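Local coordinates for protein dihydrodipicolinate synthase (Bacteroides thetaiotaomicron, PDB 4XKY) that probably works as a tetrameric Schiff-base aldolase of the DapA family, either condensing pyruvate in lysine biosynthesis or cleaving N-acetylneuraminate, at residues Asn145-Pro148 and Ala149-Gln152; Val171-Gln174 and Ser175-Ala179; His281-Glu284 and Gln285-Gly289. All coordinates share one frame; numbering follows the deposited sequence.

Contact 1 of 3, residues Asn145-Pro148 and Ala149-Gln152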
loop_
_atom_site.group_PDB
_atom_site.type_symbol
_atom_site.label_atom_id
_atom_site.label_comp_id
_atom_site.label_asym_id
_atom_site.label_seq_id
_atom_site.Cartn_x
_atom_site.Cartn_y
_atom_site.Cartn_z
ATOM N N ASN A 145 9.185 8.871 -3.447
ATOM C CA ASN A 145 9.504 10.267 -3.156
ATOM C C ASN A 145 10.711 10.781 -3.937
ATOM O O ASN A 145 11.486 10.000 -4.488
ATOM C CB ASN A 145 9.758 10.430 -1.655
ATOM C CG ASN A 145 8.478 10.384 -0.843
ATOM O OD1 ASN A 145 7.416 10.021 -1.355
ATOM N ND2 ASN A 145 8.565 10.778 0.425
ATOM N N PHE A 146 10.844 12.104 -3.999
ATOM C CA PHE A 146 12.114 12.705 -4.349
ATOM C C PHE A 146 13.053 12.357 -3.190
ATOM O O PHE A 146 12.830 12.796 -2.060
ATOM C CB PHE A 146 12.030 14.235 -4.446
ATOM C CG PHE A 146 11.245 14.764 -5.619
ATOM C CD1 PHE A 146 11.869 15.054 -6.813
ATOM C CD2 PHE A 146 9.899 15.051 -5.495
ATOM C CE1 PHE A 146 11.161 15.585 -7.881
ATOM C CE2 PHE A 146 9.176 15.581 -6.558
ATOM C CZ PHE A 146 9.813 15.848 -7.760
ATOM N N ALA A 147 14.089 11.569 -3.451
ATOM C CA ALA A 147 15.149 11.364 -2.461
ATOM C C ALA A 147 15.888 12.684 -2.226
ATOM O O ALA A 147 15.851 13.576 -3.082
ATOM C CB ALA A 147 16.121 10.304 -2.926
ATOM N N PRO A 148 16.540 12.825 -1.057
ATOM C CA PRO A 148 17.280 14.050 -0.775
ATOM C C PRO A 148 18.296 14.410 -1.843
ATOM O O PRO A 148 18.301 15.547 -2.306
ATOM C CB PRO A 148 17.962 13.731 0.545
ATOM C CG PRO A 148 16.949 12.904 1.248
ATOM C CD PRO A 148 16.366 12.022 0.168
ATOM N N ALA A 149 19.131 13.449 -2.241
ATOM C CA ALA A 149 20.168 13.709 -3.236
ATOM C C ALA A 149 19.542 14.132 -4.573
ATOM O O ALA A 149 20.098 14.963 -5.269
ATOM C CB ALA A 149 21.073 12.493 -3.413
ATOM N N THR A 150 18.387 13.557 -4.911
ATOM C CA THR A 150 17.653 13.908 -6.129
ATOM C C THR A 150 17.257 15.384 -6.108
ATOM O O THR A 150 17.394 16.079 -7.108
ATOM C CB THR A 150 16.375 13.048 -6.309
ATOM O OG1 THR A 150 16.723 11.670 -6.469
ATOM C CG2 THR A 150 15.601 13.462 -7.542
ATOM N N ILE A 151 16.763 15.855 -4.967
ATOM C CA ILE A 151 16.404 17.257 -4.825
ATOM C C ILE A 151 17.629 18.148 -4.943
ATOM O O ILE A 151 17.567 19.175 -5.614
ATOM C CB ILE A 151 15.636 17.524 -3.518
ATOM C CG1 ILE A 151 14.196 17.054 -3.687
ATOM C CG2 ILE A 151 15.592 19.001 -3.181
ATOM C CD1 ILE A 151 13.464 16.864 -2.378
ATOM N N GLN A 152 18.731 17.767 -4.299
ATOM C CA GLN A 152 20.007 18.488 -4.460
ATOM C C GLN A 152 20.333 18.652 -5.919
ATOM O O GLN A 152 20.659 19.743 -6.383
ATOM C CB GLN A 152 21.175 17.716 -3.859
ATOM C CG GLN A 152 21.753 18.259 -2.571
ATOM C CD GLN A 152 22.853 17.352 -2.043
ATOM O OE1 GLN A 152 22.844 16.947 -0.876
ATOM N NE2 GLN A 152 23.803 17.014 -2.911
#
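Phe146 and Ile151 meet across the first turn of helix 148-154, where Phe146 CB rests 3.6 Å from Ile151 CG1. Residue N' thus touches residue N4 in a hydrophobic staple. Thr150 CG2 comes in at the edge of the Phe146 ring, 4.1 Å from CD1, the two side chains crossing at about a right angle. Thr150 sets OG1 beside its backbone N (chi1 -63°), where Gln115 meets it, which leaves CG2 anti to that N and near the ring. Ala147, at the N-cap, has no polar side chain; Gln115 instead ties the residues of the turn together: its OE1 accepts from Ala147 N and Thr150 OG1, and its NE2 binds Asn145 O. The carbonyls of the turn feed the helix, Ile151 N donating to Ala147 O (3.1 Å) and Gln152 N to Pro148 O at 3.0 Å, almost straight at 169°. Phe146 N is taken by Asn137 OD1, and Phe146 O probably by Tyr172 OH. In this TIM barrel the turn lies between two helices: Phe146 and Thr150 pack on Leu118 and Ile119 of helix 115-125, whereas Ile151 and Pro148 rest on Val176 and Ala179 of helix 170-180.

Contact 2 of 3, residues Val171-Gln174 and Ser175-Ala179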
loop_
_atom_site.group_PDB
_atom_site.type_symbol
_atom_site.label_atom_id
_atom_site.label_comp_id
_atom_site.label_asym_id
_atom_site.label_seq_id
_atom_site.Cartn_x
_atom_site.Cartn_y
_atom_site.Cartn_z
ATOM N N VAL A 171 10.528 13.316 9.332
ATOM C CA VAL A 171 11.838 12.690 9.207
ATOM C C VAL A 171 12.344 12.965 7.795
ATOM O O VAL A 171 13.472 13.413 7.585
ATOM C CB VAL A 171 11.762 11.166 9.405
ATOM C CG1 VAL A 171 13.076 10.486 9.008
ATOM C CG2 VAL A 171 11.420 10.856 10.850
ATOM N N TYR A 172 11.479 12.675 6.828
ATOM C CA TYR A 172 11.793 12.905 5.412
ATOM C C TYR A 172 12.059 14.386 5.159
ATOM O O TYR A 172 13.052 14.733 4.535
ATOM C CB TYR A 172 10.675 12.392 4.503
ATOM C CG TYR A 172 10.800 12.867 3.072
ATOM C CD1 TYR A 172 11.695 12.257 2.203
ATOM C CD2 TYR A 172 10.041 13.940 2.596
ATOM C CE1 TYR A 172 11.824 12.680 0.896
ATOM C CE2 TYR A 172 10.154 14.364 1.270
ATOM C CZ TYR A 172 11.052 13.736 0.431
ATOM O OH TYR A 172 11.201 14.153 -0.879
ATOM N N PHE A 173 11.216 15.264 5.683
ATOM C CA PHE A 173 11.424 16.695 5.450
ATOM C C PHE A 173 12.768 17.200 5.993
ATOM O O PHE A 173 13.422 18.009 5.348
ATOM C CB PHE A 173 10.302 17.543 6.035
ATOM C CG PHE A 173 10.355 18.986 5.591
ATOM C CD1 PHE A 173 9.845 19.367 4.355
ATOM C CD2 PHE A 173 10.961 19.953 6.383
ATOM C CE1 PHE A 173 9.890 20.702 3.942
ATOM C CE2 PHE A 173 11.022 21.278 5.974
ATOM C CZ PHE A 173 10.494 21.655 4.744
ATOM N N GLN A 174 13.143 16.754 7.189
ATOM C CA GLN A 174 14.412 17.126 7.821
ATOM C C GLN A 174 15.591 16.553 7.015
ATOM O O GLN A 174 16.629 17.208 6.894
ATOM C CB GLN A 174 14.464 16.629 9.272
ATOM C CG GLN A 174 13.559 17.378 10.239
ATOM C CD GLN A 174 13.950 18.836 10.333
ATOM O OE1 GLN A 174 15.120 19.147 10.505
ATOM N NE2 GLN A 174 12.984 19.731 10.199
ATOM N N SER A 175 15.429 15.349 6.450
ATOM C CA SER A 175 16.472 14.798 5.576
ATOM C C SER A 175 16.742 15.707 4.369
ATOM O O SER A 175 17.886 15.836 3.943
ATOM C CB SER A 175 16.133 13.389 5.084
ATOM O OG SER A 175 15.976 12.498 6.169
ATOM N N VAL A 176 15.689 16.319 3.823
ATOM C CA VAL A 176 15.829 17.197 2.654
ATOM C C VAL A 176 16.398 18.549 3.108
ATOM O O VAL A 176 17.296 19.069 2.447
ATOM C CB VAL A 176 14.504 17.373 1.875
ATOM C CG1 VAL A 176 14.698 18.220 0.629
ATOM C CG2 VAL A 176 13.924 16.028 1.462
ATOM N N MET A 177 15.906 19.107 4.226
ATOM C CA MET A 177 16.562 20.292 4.826
ATOM C C MET A 177 18.084 20.067 4.926
ATOM O O MET A 177 18.891 20.893 4.467
ATOM C CB MET A 177 16.007 20.614 6.223
ATOM C CG MET A 177 14.577 21.137 6.232
ATOM S SD MET A 177 14.417 22.827 5.594
ATOM C CE MET A 177 15.268 23.736 6.886
ATOM N N TYR A 178 18.477 18.929 5.489
ATOM C CA TYR A 178 19.894 18.677 5.706
ATOM C C TYR A 178 20.633 18.636 4.373
ATOM O O TYR A 178 21.681 19.237 4.253
ATOM C CB TYR A 178 20.125 17.400 6.493
ATOM C CG TYR A 178 21.587 17.040 6.647
ATOM C CD1 TYR A 178 22.311 17.482 7.742
ATOM C CD2 TYR A 178 22.240 16.244 5.712
ATOM C CE1 TYR A 178 23.653 17.161 7.898
ATOM C CE2 TYR A 178 23.581 15.915 5.867
ATOM C CZ TYR A 178 24.270 16.382 6.970
ATOM O OH TYR A 178 25.588 16.089 7.180
ATOM N N ALA A 179 20.072 17.935 3.391
ATOM C CA ALA A 179 20.636 17.884 2.035
ATOM C C ALA A 179 20.711 19.263 1.353
ATOM O O ALA A 179 21.578 19.479 0.507
ATOM C CB ALA A 179 19.846 16.910 1.160
#
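Val176 lays one methyl over the ring of Tyr172, one turn earlier in helix 170-180. This is a CH-pi contact: CG2 stands 3.8 Å above the ring plane, displaced toward the rim, and its nearest ring atom is CZ. Tyr172 holds CG anti to its backbone N (chi1 167°), while Val176 has CG2 beside its own N, an arrangement that brings the methyl over the phenol end of the ring. The tyrosine hydroxyl, probably bonded to Phe146 O, points out of the helix.

The second side-chain pair is a Met-aromatic contact. Met177 CG lies 3.6 Å from Phe173 CE2, and a bend at chi2 (-72°) leaves SD 4.7 Å from the centre of the Phe173 ring. The sulfur approaches obliquely, 52° off the ring normal.

Backbone bonds bind the same turns. Ser175 N donates to Val171 O, Val176 N to Tyr172 O and Tyr178 N to Gln174 O; Met177 N reaches Phe173 O at 2.9 Å, and Val176 N adds a weak bond to that same oxygen. Ser175 OG folds back to 3.0 Å from Val171 O.

Helix 170-180 belongs to the beta-alpha-beta unit between strands 160-165 and 187-190. Phe173, Val176 and Met177 face Met188, and Tyr172 and Phe173 also touch Asp165, with the Phe173 side chain about 7 Å from that of Lys164, the predicted Schiff-base lysine. Tyr172 leans on Ile151 of helix 148-154, while Val171, Gln174, Ser175 and Tyr178 pack against a neighbouring subunit.

Contact 3 of 3, residues His281-Glu284 and Gln285-Gly289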
loop_
_atom_site.group_PDB
_atom_site.type_symbol
_atom_site.label_atom_id
_atom_site.label_comp_id
_atom_site.label_asym_id
_atom_site.label_seq_id
_atom_site.Cartn_x
_atom_site.Cartn_y
_atom_site.Cartn_z
ATOM N N HIS A 281 -19.827 16.699 -3.074
ATOM C CA HIS A 281 -20.844 17.744 -2.945
ATOM C C HIS A 281 -20.727 18.457 -1.609
ATOM O O HIS A 281 -20.346 17.866 -0.602
ATOM C CB HIS A 281 -22.259 17.188 -3.201
ATOM C CG HIS A 281 -22.788 16.277 -2.125
ATOM N ND1 HIS A 281 -22.476 14.935 -2.055
ATOM C CD2 HIS A 281 -23.662 16.509 -1.116
ATOM C CE1 HIS A 281 -23.097 14.389 -1.022
ATOM N NE2 HIS A 281 -23.835 15.321 -0.443
ATOM N N LYS A 282 -21.023 19.751 -1.608
ATOM C CA LYS A 282 -20.910 20.551 -0.387
ATOM C C LYS A 282 -21.763 19.997 0.771
ATOM O O LYS A 282 -22.763 19.352 0.555
ATOM C CB LYS A 282 -21.296 21.998 -0.669
ATOM C CG LYS A 282 -22.759 22.170 -1.047
ATOM C CD LYS A 282 -23.122 23.628 -1.233
ATOM C CE LYS A 282 -24.630 23.830 -1.297
ATOM N NZ LYS A 282 -24.912 25.251 -1.663
ATOM N N PHE A 283 -21.334 20.282 1.989
ATOM C CA PHE A 283 -22.128 20.027 3.175
ATOM C C PHE A 283 -23.521 20.608 3.100
ATOM O O PHE A 283 -23.704 21.792 2.866
ATOM C CB PHE A 283 -21.454 20.610 4.412
ATOM C CG PHE A 283 -20.294 19.811 4.920
ATOM C CD1 PHE A 283 -20.181 18.441 4.698
ATOM C CD2 PHE A 283 -19.328 20.440 5.682
ATOM C CE1 PHE A 283 -19.095 17.717 5.212
ATOM C CE2 PHE A 283 -18.260 19.745 6.192
ATOM C CZ PHE A 283 -18.130 18.383 5.952
ATOM N N GLU A 284 -24.492 19.744 3.357
ATOM C CA GLU A 284 -25.875 20.125 3.478
ATOM C C GLU A 284 -26.135 20.719 4.892
ATOM O O GLU A 284 -25.198 20.923 5.660
ATOM C CB GLU A 284 -26.744 18.881 3.138
ATOM C CG GLU A 284 -26.580 18.450 1.677
ATOM C CD GLU A 284 -27.390 17.224 1.249
ATOM O OE1 GLU A 284 -28.168 16.632 2.062
ATOM O OE2 GLU A 284 -27.252 16.877 0.041
ATOM N N GLN A 285 -27.389 21.000 5.211
ATOM C CA GLN A 285 -27.801 21.715 6.445
ATOM C C GLN A 285 -27.194 21.184 7.757
ATOM O O GLN A 285 -26.676 21.958 8.561
ATOM C CB GLN A 285 -29.357 21.739 6.551
ATOM C CG GLN A 285 -29.961 22.594 7.682
ATOM C CD GLN A 285 -31.454 22.311 7.955
ATOM O OE1 GLN A 285 -31.797 21.327 8.615
ATOM N NE2 GLN A 285 -32.339 23.187 7.467
ATOM N N ARG A 286 -27.290 19.878 7.990
ATOM C CA ARG A 286 -26.746 19.311 9.213
ATOM C C ARG A 286 -25.247 19.530 9.404
ATOM O O ARG A 286 -24.801 19.958 10.469
ATOM C CB ARG A 286 -27.013 17.822 9.319
ATOM C CG ARG A 286 -26.859 17.371 10.761
ATOM C CD ARG A 286 -27.482 16.012 11.001
ATOM N NE ARG A 286 -26.775 15.012 10.214
ATOM C CZ ARG A 286 -25.581 14.518 10.529
ATOM N NH1 ARG A 286 -24.945 14.920 11.622
ATOM N NH2 ARG A 286 -25.013 13.617 9.742
ATOM N N GLU A 287 -24.463 19.199 8.393
ATOM C CA GLU A 287 -23.026 19.350 8.514
ATOM C C GLU A 287 -22.680 20.842 8.552
ATOM O O GLU A 287 -21.820 21.275 9.314
ATOM C CB GLU A 287 -22.283 18.609 7.387
ATOM C CG GLU A 287 -22.368 17.078 7.476
ATOM C CD GLU A 287 -23.759 16.556 7.181
ATOM O OE1 GLU A 287 -24.396 17.038 6.222
ATOM O OE2 GLU A 287 -24.237 15.689 7.935
ATOM N N ARG A 288 -23.380 21.631 7.753
ATOM C CA ARG A 288 -23.160 23.057 7.737
ATOM C C ARG A 288 -23.420 23.635 9.138
ATOM O O ARG A 288 -22.631 24.436 9.627
ATOM C CB ARG A 288 -24.036 23.713 6.675
ATOM C CG ARG A 288 -23.859 25.203 6.578
ATOM C CD ARG A 288 -24.773 25.792 5.530
ATOM N NE ARG A 288 -24.646 27.244 5.470
ATOM C CZ ARG A 288 -23.736 27.901 4.756
ATOM N NH1 ARG A 288 -22.833 27.246 4.027
ATOM N NH2 ARG A 288 -23.740 29.233 4.766
ATOM N N GLY A 289 -24.494 23.182 9.785
ATOM C CA GLY A 289 -24.773 23.517 11.192
ATOM C C GLY A 289 -23.633 23.188 12.144
ATOM O O GLY A 289 -23.317 23.957 13.047
HETATM O O HOH W 1 -23.886 16.874 3.736
#
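Two torsions of Phe283 set its contact with Glu287: chi1 of -76° puts the ring beside its backbone N, and chi2 of -26° turns a face to Glu287 CB, which the backbone holds there. A bend at chi2 of Glu287 (70°) then carries the carboxylate back toward the start of helix 285-298. Glu287 CB sits 3.3 Å above the plane of the Phe283 ring, offset toward its rim, with Phe283 CG among its nearest atoms at 3.4 Å. This is a close CH-pi contact made by the aliphatic part of an acidic side chain; Glu287 CG follows, 3.8 Å from Phe283 CD1. Replacing Phe283 by an alanine is likely to strip Glu287 CB of this cover and leave a gap beside Val251 and beside Lys260 and Cys264 of helix 257-268, on all of which the ring also packs.

Glu284 occupies the N-cap, but its side chain runs outward in an extended form. In a capping box the N3 side chain would bind the N-cap amide directly; here Glu287, at N3, does so through a water, which accepts from Glu284 N at 3.0 Å and donates to Glu287 OE1 at a short 2.5 Å. Glu284 O in turn receives the amide of Arg288 (N to O 2.9 Å). The guanidinium of Arg288 leads away to Asp274, in a salt bridge, and to Ser267.

Glu287 OE2 forms a salt bridge with Arg286 NH2, 2.9 Å away, lying well out of the guanidinium plane, so the attraction is one of charge rather than a directed N-H bond. Water, arginine and the helix N-terminus would together tend to keep the Glu287 carboxylate ionised, while its methylenes serve the buried ring.

All three contacts are local turns of helices, two of them helix starts. Contacts 1 and 2 are partly buried neighbours, their centres 9 Å apart: helices 148-154 and 170-180 pack side by side, contact 1 against contact 2. Contact 2 alone also touches another subunit. Contact 3 is a surface contact about 40 Å away between centres, on the opposite side of the chain's centre. Chemistry follows place. At 145-152 the helix start is braced by a glutamine from helix 115-125, at 281-289 by a water between the N-cap amide and an acidic side chain, whereas the side chains of mid-helix 171-179 add aromatic, methyl and sulfur packing to ordinary helix bonds.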